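Local structure of lectin 2 (Agrocybe aegerita, 4TQM) at residues C251-N256 / K266-D271; D227-V232 / H283-A288; K193-S198 / K210-N215. The protein acts as a fungal lectin that binds N-acetylglucosamine-containing sugars, probably recognising this sugar on glycans, through sites around a beta-propeller. The protein carries 1 engineered substitution. All coordinates share one frame; numbering follows the deposited sequence.

Contact 1 (C251-N256 / K266-D271); sequences CWVALN and KLVIND. With NAG (2-acetamido-2-deoxy-beta-D-glucopyranose), chain F; NAG (2-acetamido-2-deoxy-beta-D-glucopyranose), chain E.
The carbonyl oxygen of Lys266 takes one hydrogen bond, from Val253 N to Lys266 O at 2.8 Å, and a CA-H...O contact, Trp252 CA lying 3.2 Å from Lys266 O. The two strands, 251-254 and 266-269, form the outer antiparallel hairpin of a beta-propeller blade. Lys266 N returns a bond to Val253 O, and at the far end a classic beta bulge sets both Val268 and Ile269 against Cys251. There Val268 N bonds to Cys251 O at 3.0 Å and Cys251 N to Ile269 O. With CG anti to the carbonyl carbon (chi1 -63°), the indole of Trp252 lies against the neighbouring strand, where Leu267 CB stands 3.8 Å from the centroid of the Trp252 six-membered ring in a CH-pi contact. C4 of the chain E N-acetylglucosamine lies over the opposite face, toward its rim, so a broad, flat indole suits a place between leucine and sugar. Cys251, Val253 and Ile269 share the other sheet face, where Cys251 CB packs on Ile269 CB at 3.9 Å. At the bulge, the Val268 side chain crosses that of Val253 at about a right angle, Val268 CG2 touching Val253 CG2 at 3.6 Å. Beyond an inverse gamma turn centred on Asn270, the carboxylate of Asp271 clasps two neighbouring hydroxyls of the chain F sugar, Asp271 OD2 accepting from O4 at 2.8 Å and Asp271 OD1 from O3 at 2.6 Å.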
loop_
_atom_site.group_PDB
_atom_site.type_symbol
_atom_site.label_atom_id
_atom_site.label_comp_id
_atom_site.label_asym_id
_atom_site.label_seq_id
_atom_site.Cartn_x
_atom_site.Cartn_y
_atom_site.Cartn_z
ATOM N N CYS A 251 8.030 9.756 -16.033
ATOM C CA CYS A 251 8.376 8.656 -15.143
ATOM C C CYS A 251 9.818 8.209 -15.338
ATOM O O CYS A 251 10.250 7.948 -16.460
ATOM C CB CYS A 251 7.434 7.470 -15.365
ATOM S SG CYS A 251 5.697 7.844 -15.055
ATOM N N TRP A 252 10.554 8.127 -14.235
ATOM C CA TRP A 252 11.937 7.674 -14.255
ATOM C C TRP A 252 12.044 6.309 -13.591
ATOM O O TRP A 252 11.431 6.063 -12.551
ATOM C CB TRP A 252 12.845 8.664 -13.527
ATOM C CG TRP A 252 12.910 10.027 -14.144
ATOM C CD1 TRP A 252 12.032 11.052 -13.959
ATOM C CD2 TRP A 252 13.928 10.524 -15.022
ATOM N NE1 TRP A 252 12.432 12.154 -14.674
ATOM C CE2 TRP A 252 13.594 11.856 -15.338
ATOM C CE3 TRP A 252 15.086 9.971 -15.579
ATOM C CZ2 TRP A 252 14.373 12.644 -16.182
ATOM C CZ3 TRP A 252 15.861 10.756 -16.418
ATOM C CH2 TRP A 252 15.501 12.076 -16.712
ATOM N N VAL A 253 12.835 5.430 -14.192
ATOM C CA VAL A 253 12.995 4.070 -13.696
ATOM C C VAL A 253 14.463 3.740 -13.450
ATOM O O VAL A 253 15.329 4.073 -14.260
ATOM C CB VAL A 253 12.409 3.050 -14.701
ATOM C CG1 VAL A 253 12.899 1.638 -14.403
ATOM C CG2 VAL A 253 10.889 3.109 -14.697
ATOM N N ALA A 254 14.742 3.113 -12.311
ATOM C CA ALA A 254 16.015 2.437 -12.108
ATOM C C ALA A 254 15.713 0.952 -11.962
ATOM O O ALA A 254 14.896 0.544 -11.121
ATOM C CB ALA A 254 16.740 2.972 -10.883
ATOM N N LEU A 255 16.359 0.153 -12.806
ATOM C CA LEU A 255 16.109 -1.279 -12.862
ATOM C C LEU A 255 16.970 -2.038 -11.861
ATOM O O LEU A 255 18.170 -1.777 -11.727
ATOM C CB LEU A 255 16.357 -1.805 -14.277
ATOM C CG LEU A 255 15.365 -1.320 -15.335
ATOM C CD1 LEU A 255 15.774 -1.785 -16.728
ATOM C CD2 LEU A 255 13.967 -1.813 -14.993
ATOM N N ASN A 256 16.343 -2.978 -11.160
ATOM C CA ASN A 256 17.045 -3.814 -10.200
ATOM C C ASN A 256 17.939 -4.808 -10.926
ATOM O O ASN A 256 17.455 -5.653 -11.680
ATOM C CB ASN A 256 16.040 -4.553 -9.314
ATOM C CG ASN A 256 16.692 -5.227 -8.122
ATOM O OD1 ASN A 256 17.675 -5.953 -8.261
ATOM N ND2 ASN A 256 16.145 -4.983 -6.936
ATOM N N LYS A 266 16.515 6.216 -15.790
ATOM C CA LYS A 266 16.146 6.530 -17.167
ATOM C C LYS A 266 14.703 7.013 -17.291
ATOM O O LYS A 266 13.806 6.505 -16.610
ATOM C CB LYS A 266 16.342 5.299 -18.057
ATOM C CG LYS A 266 17.726 4.668 -17.967
ATOM C CD LYS A 266 17.822 3.429 -18.845
ATOM C CE LYS A 266 19.124 2.676 -18.612
ATOM N NZ LYS A 266 19.182 1.424 -19.424
ATOM N N LEU A 267 14.486 7.988 -18.172
ATOM C CA LEU A 267 13.146 8.497 -18.454
ATOM C C LEU A 267 12.442 7.571 -19.444
ATOM O O LEU A 267 12.832 7.486 -20.610
ATOM C CB LEU A 267 13.221 9.917 -19.018
ATOM C CG LEU A 267 11.900 10.630 -19.317
ATOM C CD1 LEU A 267 11.078 10.785 -18.050
ATOM C CD2 LEU A 267 12.153 11.986 -19.947
ATOM N N VAL A 268 11.403 6.883 -18.976
ATOM C CA VAL A 268 10.754 5.847 -19.776
ATOM C C VAL A 268 9.378 6.252 -20.306
ATOM O O VAL A 268 8.898 5.696 -21.298
ATOM C CB VAL A 268 10.611 4.542 -18.975
ATOM C CG1 VAL A 268 11.982 3.977 -18.644
ATOM C CG2 VAL A 268 9.809 4.789 -17.706
ATOM N N ILE A 269 8.741 7.206 -19.633
ATOM C CA ILE A 269 7.433 7.704 -20.043
ATOM C C ILE A 269 7.424 9.220 -19.964
ATOM O O ILE A 269 7.737 9.789 -18.917
ATOM C CB ILE A 269 6.316 7.179 -19.125
ATOM C CG1 ILE A 269 6.278 5.652 -19.147
ATOM C CG2 ILE A 269 4.968 7.756 -19.538
ATOM C CD1 ILE A 269 5.519 5.044 -17.996
ATOM N N ASN A 270 7.065 9.876 -21.063
ATOM C CA ASN A 270 7.014 11.333 -21.083
ATOM C C ASN A 270 5.655 11.859 -20.635
ATOM O O ASN A 270 5.044 12.686 -21.312
ATOM C CB ASN A 270 7.369 11.866 -22.471
ATOM C CG ASN A 270 8.748 11.429 -22.923
ATOM O OD1 ASN A 270 9.757 12.016 -22.531
ATOM N ND2 ASN A 270 8.798 10.390 -23.749
ATOM N N ASP A 271 5.192 11.373 -19.488
ATOM C CA ASP A 271 3.887 11.757 -18.964
ATOM C C ASP A 271 3.783 11.387 -17.487
ATOM O O ASP A 271 4.744 10.880 -16.900
ATOM C CB ASP A 271 2.778 11.069 -19.760
ATOM C CG ASP A 271 1.541 11.937 -19.911
ATOM O OD1 ASP A 271 1.210 12.682 -18.964
ATOM O OD2 ASP A 271 0.898 11.869 -20.983
HETATM C C1 NAG F . -3.709 16.246 -19.873
HETATM C C2 NAG F . -3.059 15.167 -19.012
HETATM C C3 NAG F . -1.754 14.695 -19.641
HETATM C C4 NAG F . -2.014 14.255 -21.077
HETATM C C5 NAG F . -2.750 15.341 -21.858
HETATM C C6 NAG F . -3.112 14.817 -23.244
HETATM C C7 NAG F . -3.624 15.202 -16.664
HETATM C C8 NAG F . -3.166 15.499 -15.267
HETATM N N2 NAG F . -2.848 15.637 -17.655
HETATM O O3 NAG F . -1.235 13.614 -18.898
HETATM O O4 NAG F . -0.798 13.948 -21.726
HETATM O O5 NAG F . -3.924 15.752 -21.181
HETATM O O6 NAG F . -3.742 15.832 -23.990
HETATM O O7 NAG F . -4.671 14.585 -16.859
HETATM C C1 NAG E . 15.284 15.784 -13.064
HETATM C C2 NAG E . 14.756 14.580 -12.291
HETATM C C3 NAG E . 15.921 13.720 -11.809
HETATM C C4 NAG E . 16.856 13.377 -12.968
HETATM C C5 NAG E . 17.248 14.619 -13.760
HETATM C C6 NAG E . 18.018 14.231 -15.021
HETATM C C7 NAG E . 12.609 14.956 -11.200
HETATM C C8 NAG E . 11.896 15.201 -9.904
HETATM N N2 NAG E . 13.942 15.024 -11.174
HETATM O O3 NAG E . 15.430 12.529 -11.238
HETATM O O4 NAG E . 18.024 12.756 -12.474
HETATM O O5 NAG E . 16.102 15.352 -14.138
HETATM O O6 NAG E . 18.322 15.385 -15.772
HETATM O O7 NAG E . 11.964 14.711 -12.219
#

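Contact 2 (D227-V232 / H283-A288); sequences DHPRFV and HPRFIA. With NAG (2-acetamido-2-deoxy-beta-D-glucopyranose), chain F.
Phe231 and Ile287 pack together in this contact between the first strands of two successive propeller blades. Strands 230-232 and 285-288 run nearly parallel, 16° apart, with their axes 8.1 Å from each other, and no direct hydrogen bond joins them; side chains, and two waters at one end, bridge the distance. Ile287 CG1 lies over one face of the Phe231 ring in a CH-pi contact, 4.1 Å from the ring centroid, a slim branched chain fitting against a flat ring. At the ring edge, Phe231 CZ comes 3.3 Å from Arg285 O, so the positively polarised rim faces a carbonyl oxygen.

A second apolar contact involves Arg285. Its chain, bent at chi2 (141°) and chi3 (-70°), lays the guanidinium face against Pro229, whose CG sits 3.7 Å from Arg285 CZ, over the centre of the group. The rigid proline ring offers a compact apolar lid that leaves the N-H edge available.

The polar links follow that edge. One water accepts from Arg285 NH1 at 2.9 Å and reaches Asp227 O at 2.8 Å; a second accepts from Arg285 NH2 and also lies against Asp227 O. Arg285 NH1 is further bonded to Phe272 O, and Arg285 NE makes a weak bond to His283 O. The methyl C8 of the chain F N-acetylglucosamine rests centrally over the His283 ring.

Strand 242-246 flanks strand 230-233 in its sheet, and its Ile244 touches both Phe231 and Ile287, while Phe286 packs on Val342 of strand 339-343 in the next blade.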
loop_
_atom_site.group_PDB
_atom_site.type_symbol
_atom_site.label_atom_id
_atom_site.label_comp_id
_atom_site.label_asym_id
_atom_site.label_seq_id
_atom_site.Cartn_x
_atom_site.Cartn_y
_atom_site.Cartn_z
ATOM N N ASP A 227 4.269 15.690 -4.509
ATOM C CA ASP A 227 4.446 16.218 -5.862
ATOM C C ASP A 227 5.026 15.181 -6.818
ATOM O O ASP A 227 4.608 15.085 -7.973
ATOM C CB ASP A 227 5.360 17.448 -5.850
ATOM C CG ASP A 227 4.814 18.580 -5.003
ATOM O OD1 ASP A 227 5.626 19.368 -4.477
ATOM O OD2 ASP A 227 3.577 18.684 -4.863
ATOM N N HIS A 228 5.993 14.411 -6.328
ATOM C CA HIS A 228 6.687 13.433 -7.154
ATOM C C HIS A 228 6.657 12.055 -6.497
ATOM O O HIS A 228 7.632 11.637 -5.865
ATOM C CB HIS A 228 8.131 13.880 -7.385
ATOM C CG HIS A 228 8.263 15.317 -7.786
ATOM N ND1 HIS A 228 8.945 16.245 -7.030
ATOM C CD2 HIS A 228 7.789 15.992 -8.865
ATOM C CE1 HIS A 228 8.895 17.425 -7.624
ATOM N NE2 HIS A 228 8.198 17.293 -8.742
ATOM N N PRO A 229 5.537 11.337 -6.651
ATOM C CA PRO A 229 5.381 10.037 -5.988
ATOM C C PRO A 229 6.386 9.001 -6.487
ATOM O O PRO A 229 6.712 8.974 -7.674
ATOM C CB PRO A 229 3.952 9.622 -6.358
ATOM C CG PRO A 229 3.646 10.366 -7.613
ATOM C CD PRO A 229 4.382 11.675 -7.500
ATOM N N ARG A 230 6.884 8.170 -5.576
ATOM C CA ARG A 230 7.795 7.091 -5.939
ATOM C C ARG A 230 7.251 5.728 -5.512
ATOM O O ARG A 230 6.475 5.624 -4.555
ATOM C CB ARG A 230 9.192 7.333 -5.360
ATOM C CG ARG A 230 10.018 8.345 -6.159
ATOM C CD ARG A 230 10.751 9.301 -5.235
ATOM N NE ARG A 230 9.827 10.222 -4.583
ATOM C CZ ARG A 230 10.143 11.008 -3.557
ATOM N NH1 ARG A 230 11.369 10.987 -3.048
ATOM N NH2 ARG A 230 9.225 11.809 -3.034
ATOM N N PHE A 231 7.677 4.693 -6.231
ATOM C CA PHE A 231 7.120 3.351 -6.112
ATOM C C PHE A 231 8.205 2.286 -6.219
ATOM O O PHE A 231 9.187 2.444 -6.961
ATOM C CB PHE A 231 6.116 3.082 -7.239
ATOM C CG PHE A 231 5.025 4.110 -7.360
ATOM C CD1 PHE A 231 3.834 3.960 -6.670
ATOM C CD2 PHE A 231 5.179 5.211 -8.189
ATOM C CE1 PHE A 231 2.821 4.896 -6.789
ATOM C CE2 PHE A 231 4.170 6.153 -8.310
ATOM C CZ PHE A 231 2.991 5.995 -7.608
ATOM N N VAL A 232 8.005 1.196 -5.483
ATOM C CA VAL A 232 8.770 -0.030 -5.666
ATOM C C VAL A 232 7.868 -1.066 -6.334
ATOM O O VAL A 232 6.745 -1.308 -5.882
ATOM C CB VAL A 232 9.306 -0.585 -4.328
ATOM C CG1 VAL A 232 10.512 0.213 -3.865
ATOM C CG2 VAL A 232 8.213 -0.581 -3.259
ATOM N N HIS A 283 -4.453 14.089 -8.714
ATOM C CA HIS A 283 -4.227 13.037 -9.705
ATOM C C HIS A 283 -3.398 11.850 -9.208
ATOM O O HIS A 283 -2.202 11.758 -9.503
ATOM C CB HIS A 283 -3.567 13.633 -10.952
ATOM C CG HIS A 283 -4.224 14.886 -11.447
ATOM N ND1 HIS A 283 -3.627 16.125 -11.357
ATOM C CD2 HIS A 283 -5.424 15.090 -12.042
ATOM C CE1 HIS A 283 -4.430 17.038 -11.875
ATOM N NE2 HIS A 283 -5.528 16.436 -12.296
ATOM N N PRO A 284 -4.039 10.921 -8.480
ATOM C CA PRO A 284 -3.351 9.759 -7.901
ATOM C C PRO A 284 -2.800 8.800 -8.956
ATOM O O PRO A 284 -3.472 8.509 -9.949
ATOM C CB PRO A 284 -4.451 9.072 -7.078
ATOM C CG PRO A 284 -5.731 9.519 -7.699
ATOM C CD PRO A 284 -5.480 10.924 -8.166
ATOM N N ARG A 285 -1.583 8.315 -8.733
ATOM C CA ARG A 285 -0.940 7.383 -9.654
ATOM C C ARG A 285 -0.561 6.081 -8.948
ATOM O O ARG A 285 -0.264 6.074 -7.753
ATOM C CB ARG A 285 0.290 8.026 -10.303
ATOM C CG ARG A 285 -0.043 9.036 -11.398
ATOM C CD ARG A 285 0.890 10.242 -11.347
ATOM N NE ARG A 285 0.625 11.065 -10.170
ATOM C CZ ARG A 285 1.313 12.154 -9.847
ATOM N NH1 ARG A 285 2.319 12.556 -10.614
ATOM N NH2 ARG A 285 0.998 12.839 -8.756
ATOM N N PHE A 286 -0.573 4.985 -9.699
ATOM C CA PHE A 286 -0.348 3.655 -9.150
ATOM C C PHE A 286 0.430 2.795 -10.138
ATOM O O PHE A 286 0.398 3.036 -11.348
ATOM C CB PHE A 286 -1.686 2.963 -8.853
ATOM C CG PHE A 286 -2.585 3.734 -7.925
ATOM C CD1 PHE A 286 -2.495 3.567 -6.552
ATOM C CD2 PHE A 286 -3.529 4.617 -8.428
ATOM C CE1 PHE A 286 -3.325 4.272 -5.695
ATOM C CE2 PHE A 286 -4.359 5.325 -7.577
ATOM C CZ PHE A 286 -4.257 5.151 -6.209
ATOM N N ILE A 287 1.124 1.789 -9.616
ATOM C CA ILE A 287 1.736 0.767 -10.451
ATOM C C ILE A 287 0.955 -0.527 -10.271
ATOM O O ILE A 287 0.821 -1.022 -9.150
ATOM C CB ILE A 287 3.204 0.516 -10.070
ATOM C CG1 ILE A 287 3.989 1.829 -10.055
ATOM C CG2 ILE A 287 3.840 -0.475 -11.037
ATOM C CD1 ILE A 287 4.024 2.541 -11.399
ATOM N N ALA A 288 0.432 -1.069 -11.367
ATOM C CA ALA A 288 -0.310 -2.327 -11.307
ATOM C C ALA A 288 -0.137 -3.137 -12.586
ATOM O O ALA A 288 0.181 -2.590 -13.644
ATOM C CB ALA A 288 -1.784 -2.069 -11.029
HETATM C C1 NAG F . -3.709 16.246 -19.873
HETATM C C2 NAG F . -3.059 15.167 -19.012
HETATM C C3 NAG F . -1.754 14.695 -19.641
HETATM C C4 NAG F . -2.014 14.255 -21.077
HETATM C C5 NAG F . -2.750 15.341 -21.858
HETATM C C6 NAG F . -3.112 14.817 -23.244
HETATM C C7 NAG F . -3.624 15.202 -16.664
HETATM C C8 NAG F . -3.166 15.499 -15.267
HETATM N N2 NAG F . -2.848 15.637 -17.655
HETATM O O3 NAG F . -1.235 13.614 -18.898
HETATM O O4 NAG F . -0.798 13.948 -21.726
HETATM O O5 NAG F . -3.924 15.752 -21.181
HETATM O O6 NAG F . -3.742 15.832 -23.990
HETATM O O7 NAG F . -4.671 14.585 -16.859
HETATM O O HOH W 1 2.230 15.505 -8.787
HETATM O O HOH W 2 4.751 14.187 -10.587
#

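Contact 3 (K193-S198 / K210-N215); sequences KHVFIS and KSVIDN. With NAG (2-acetamido-2-deoxy-beta-D-glucopyranose), chain E.
The imidazole of His194 has Lys193 CB over one face and Asp214 OD1 at its edge. His194 ND1 donates to Asp214 OD1 at 2.8 Å, with the acceptor in the ring plane but the donor well above the carboxylate plane, and the two planes are 62° apart. His194 CB in turn lies over one face of the Phe196 ring. In the backbone, Val195 O takes two bonds, from Val212 N at 2.8 Å and from Ile213 N at 3.1 Å, because a classic beta bulge brings both residues against Val195. On the opposite sheet face from Phe196 lie the beta-branched Val195, Ile197 and Ile213, with Val195 CB 3.7 Å from Ile213 CB. Ile197 CG1, held between the backbone N and the carbonyl carbon (chi1 61°), rests against the bulge residue Val212, 3.6 Å from Val212 CG1. At the end of the hairpin, Asn215 serves the chain E N-acetylglucosamine with both ends of its amide: Asn215 ND2 donates to O4 at 2.9 Å, and Asn215 OD1 accepts from O3. Trp223, Gly221 and Lys248 also hydrogen-bond that sugar. This is the outer hairpin of a propeller blade, ending in a sugar-binding loop.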
loop_
_atom_site.group_PDB
_atom_site.type_symbol
_atom_site.label_atom_id
_atom_site.label_comp_id
_atom_site.label_asym_id
_atom_site.label_seq_id
_atom_site.Cartn_x
_atom_site.Cartn_y
_atom_site.Cartn_z
ATOM N N LYS A 193 19.806 12.289 0.241
ATOM C CA LYS A 193 20.729 12.319 -0.884
ATOM C C LYS A 193 20.901 10.966 -1.565
ATOM O O LYS A 193 21.545 10.874 -2.616
ATOM C CB LYS A 193 22.088 12.865 -0.433
ATOM C CG LYS A 193 22.045 14.322 0.003
ATOM C CD LYS A 193 23.393 14.816 0.523
ATOM C CE LYS A 193 24.398 15.050 -0.600
ATOM N NZ LYS A 193 25.079 13.802 -1.048
ATOM N N HIS A 194 20.323 9.921 -0.974
ATOM C CA HIS A 194 20.491 8.569 -1.491
ATOM C C HIS A 194 19.256 7.704 -1.255
ATOM O O HIS A 194 18.592 7.814 -0.222
ATOM C CB HIS A 194 21.692 7.876 -0.827
ATOM C CG HIS A 194 22.947 8.694 -0.816
ATOM N ND1 HIS A 194 23.789 8.787 -1.902
ATOM C CD2 HIS A 194 23.510 9.448 0.161
ATOM C CE1 HIS A 194 24.812 9.568 -1.601
ATOM N NE2 HIS A 194 24.666 9.981 -0.354
ATOM N N VAL A 195 18.949 6.851 -2.224
ATOM C CA VAL A 195 18.078 5.718 -1.981
ATOM C C VAL A 195 18.963 4.644 -1.366
ATOM O O VAL A 195 19.963 4.219 -1.980
ATOM C CB VAL A 195 17.437 5.176 -3.270
ATOM C CG1 VAL A 195 16.687 3.882 -2.982
ATOM C CG2 VAL A 195 16.501 6.213 -3.883
ATOM N N PHE A 196 18.593 4.250 -0.147
ATOM C CA PHE A 196 19.293 3.253 0.651
ATOM C C PHE A 196 18.509 1.948 0.650
ATOM O O PHE A 196 17.287 1.944 0.519
ATOM C CB PHE A 196 19.395 3.701 2.115
ATOM C CG PHE A 196 20.185 4.962 2.335
ATOM C CD1 PHE A 196 21.543 4.904 2.602
ATOM C CD2 PHE A 196 19.563 6.200 2.321
ATOM C CE1 PHE A 196 22.272 6.062 2.825
ATOM C CE2 PHE A 196 20.287 7.358 2.541
ATOM C CZ PHE A 196 21.643 7.287 2.795
ATOM N N ILE A 197 19.212 0.837 0.826
ATOM C CA ILE A 197 18.546 -0.426 1.090
ATOM C C ILE A 197 19.156 -1.079 2.321
ATOM O O ILE A 197 20.338 -0.889 2.626
ATOM C CB ILE A 197 18.635 -1.401 -0.102
ATOM C CG1 ILE A 197 20.093 -1.734 -0.406
ATOM C CG2 ILE A 197 17.936 -0.826 -1.329
ATOM C CD1 ILE A 197 20.260 -2.829 -1.410
ATOM N N SER A 198 18.334 -1.832 3.041
ATOM C CA SER A 198 18.809 -2.629 4.159
ATOM C C SER A 198 18.338 -4.061 3.960
ATOM O O SER A 198 17.132 -4.326 3.879
ATOM C CB SER A 198 18.298 -2.074 5.486
ATOM O OG SER A 198 18.686 -2.911 6.562
ATOM N N LYS A 210 22.628 0.641 3.019
ATOM C CA LYS A 210 23.574 0.798 1.920
ATOM C C LYS A 210 23.029 1.774 0.884
ATOM O O LYS A 210 21.922 1.590 0.378
ATOM C CB LYS A 210 23.836 -0.547 1.238
ATOM C CG LYS A 210 24.542 -1.580 2.096
ATOM C CD LYS A 210 24.832 -2.832 1.281
ATOM C CE LYS A 210 25.871 -3.716 1.953
ATOM N NZ LYS A 210 26.282 -4.845 1.073
ATOM N N SER A 211 23.810 2.804 0.567
ATOM C CA SER A 211 23.448 3.742 -0.487
ATOM C C SER A 211 23.526 3.057 -1.845
ATOM O O SER A 211 24.590 2.586 -2.246
ATOM C CB SER A 211 24.389 4.946 -0.464
ATOM O OG SER A 211 24.176 5.780 -1.588
ATOM N N VAL A 212 22.406 3.000 -2.560
ATOM C CA VAL A 212 22.389 2.309 -3.844
ATOM C C VAL A 212 21.981 3.194 -5.013
ATOM O O VAL A 212 22.328 2.895 -6.158
ATOM C CB VAL A 212 21.511 1.033 -3.817
ATOM C CG1 VAL A 212 22.081 0.029 -2.838
ATOM C CG2 VAL A 212 20.071 1.372 -3.461
ATOM N N ILE A 213 21.241 4.271 -4.751
ATOM C CA ILE A 213 20.945 5.212 -5.842
ATOM C C ILE A 213 21.185 6.665 -5.434
ATOM O O ILE A 213 20.832 7.057 -4.333
ATOM C CB ILE A 213 19.495 5.063 -6.377
ATOM C CG1 ILE A 213 19.228 3.640 -6.868
ATOM C CG2 ILE A 213 19.232 6.039 -7.518
ATOM C CD1 ILE A 213 17.775 3.398 -7.246
ATOM N N ASP A 214 21.794 7.460 -6.310
ATOM C CA ASP A 214 21.946 8.890 -6.044
ATOM C C ASP A 214 20.907 9.693 -6.824
ATOM O O ASP A 214 21.246 10.536 -7.659
ATOM C CB ASP A 214 23.357 9.370 -6.383
ATOM C CG ASP A 214 24.411 8.750 -5.489
ATOM O OD1 ASP A 214 24.038 8.030 -4.538
ATOM O OD2 ASP A 214 25.612 8.994 -5.732
ATOM N N ASN A 215 19.639 9.421 -6.531
ATOM C CA ASN A 215 18.516 9.998 -7.259
ATOM C C ASN A 215 17.236 9.664 -6.499
ATOM O O ASN A 215 17.296 9.018 -5.451
ATOM C CB ASN A 215 18.460 9.417 -8.676
ATOM C CG ASN A 215 18.047 10.442 -9.719
ATOM O OD1 ASN A 215 17.071 11.172 -9.545
ATOM N ND2 ASN A 215 18.799 10.503 -10.813
HETATM C C1 NAG E . 15.284 15.784 -13.064
HETATM C C2 NAG E . 14.756 14.580 -12.291
HETATM C C3 NAG E . 15.921 13.720 -11.809
HETATM C C4 NAG E . 16.856 13.377 -12.968
HETATM C C5 NAG E . 17.248 14.619 -13.760
HETATM C C6 NAG E . 18.018 14.231 -15.021
HETATM C C7 NAG E . 12.609 14.956 -11.200
HETATM C C8 NAG E . 11.896 15.201 -9.904
HETATM N N2 NAG E . 13.942 15.024 -11.174
HETATM O O3 NAG E . 15.430 12.529 -11.238
HETATM O O4 NAG E . 18.024 12.756 -12.474
HETATM O O5 NAG E . 16.102 15.352 -14.138
HETATM O O6 NAG E . 18.322 15.385 -15.772
HETATM O O7 NAG E . 11.964 14.711 -12.219
#

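Contacts 1 and 3 are equivalent outer hairpins of adjacent blades, partly buried, each bonded strand to strand with an equivalent bulge; they meet where Ala254 CB packs on Ile213 CD1 at 3.8 Å. Contact 2 is a surface contact although its centre lies about 11 Å from the centre of the chain, against about 21 Å for the centres of contacts 1 and 3; it joins first strands of two blades without direct hydrogen bonds, through side-chain packing and waters. The chain E N-acetylglucosamine is shared by contacts 1 and 3, that of chain F by contacts 1 and 2. Asp271 and Asn215 hold corresponding hydroxyls, one with a carboxylate, the other with an amide.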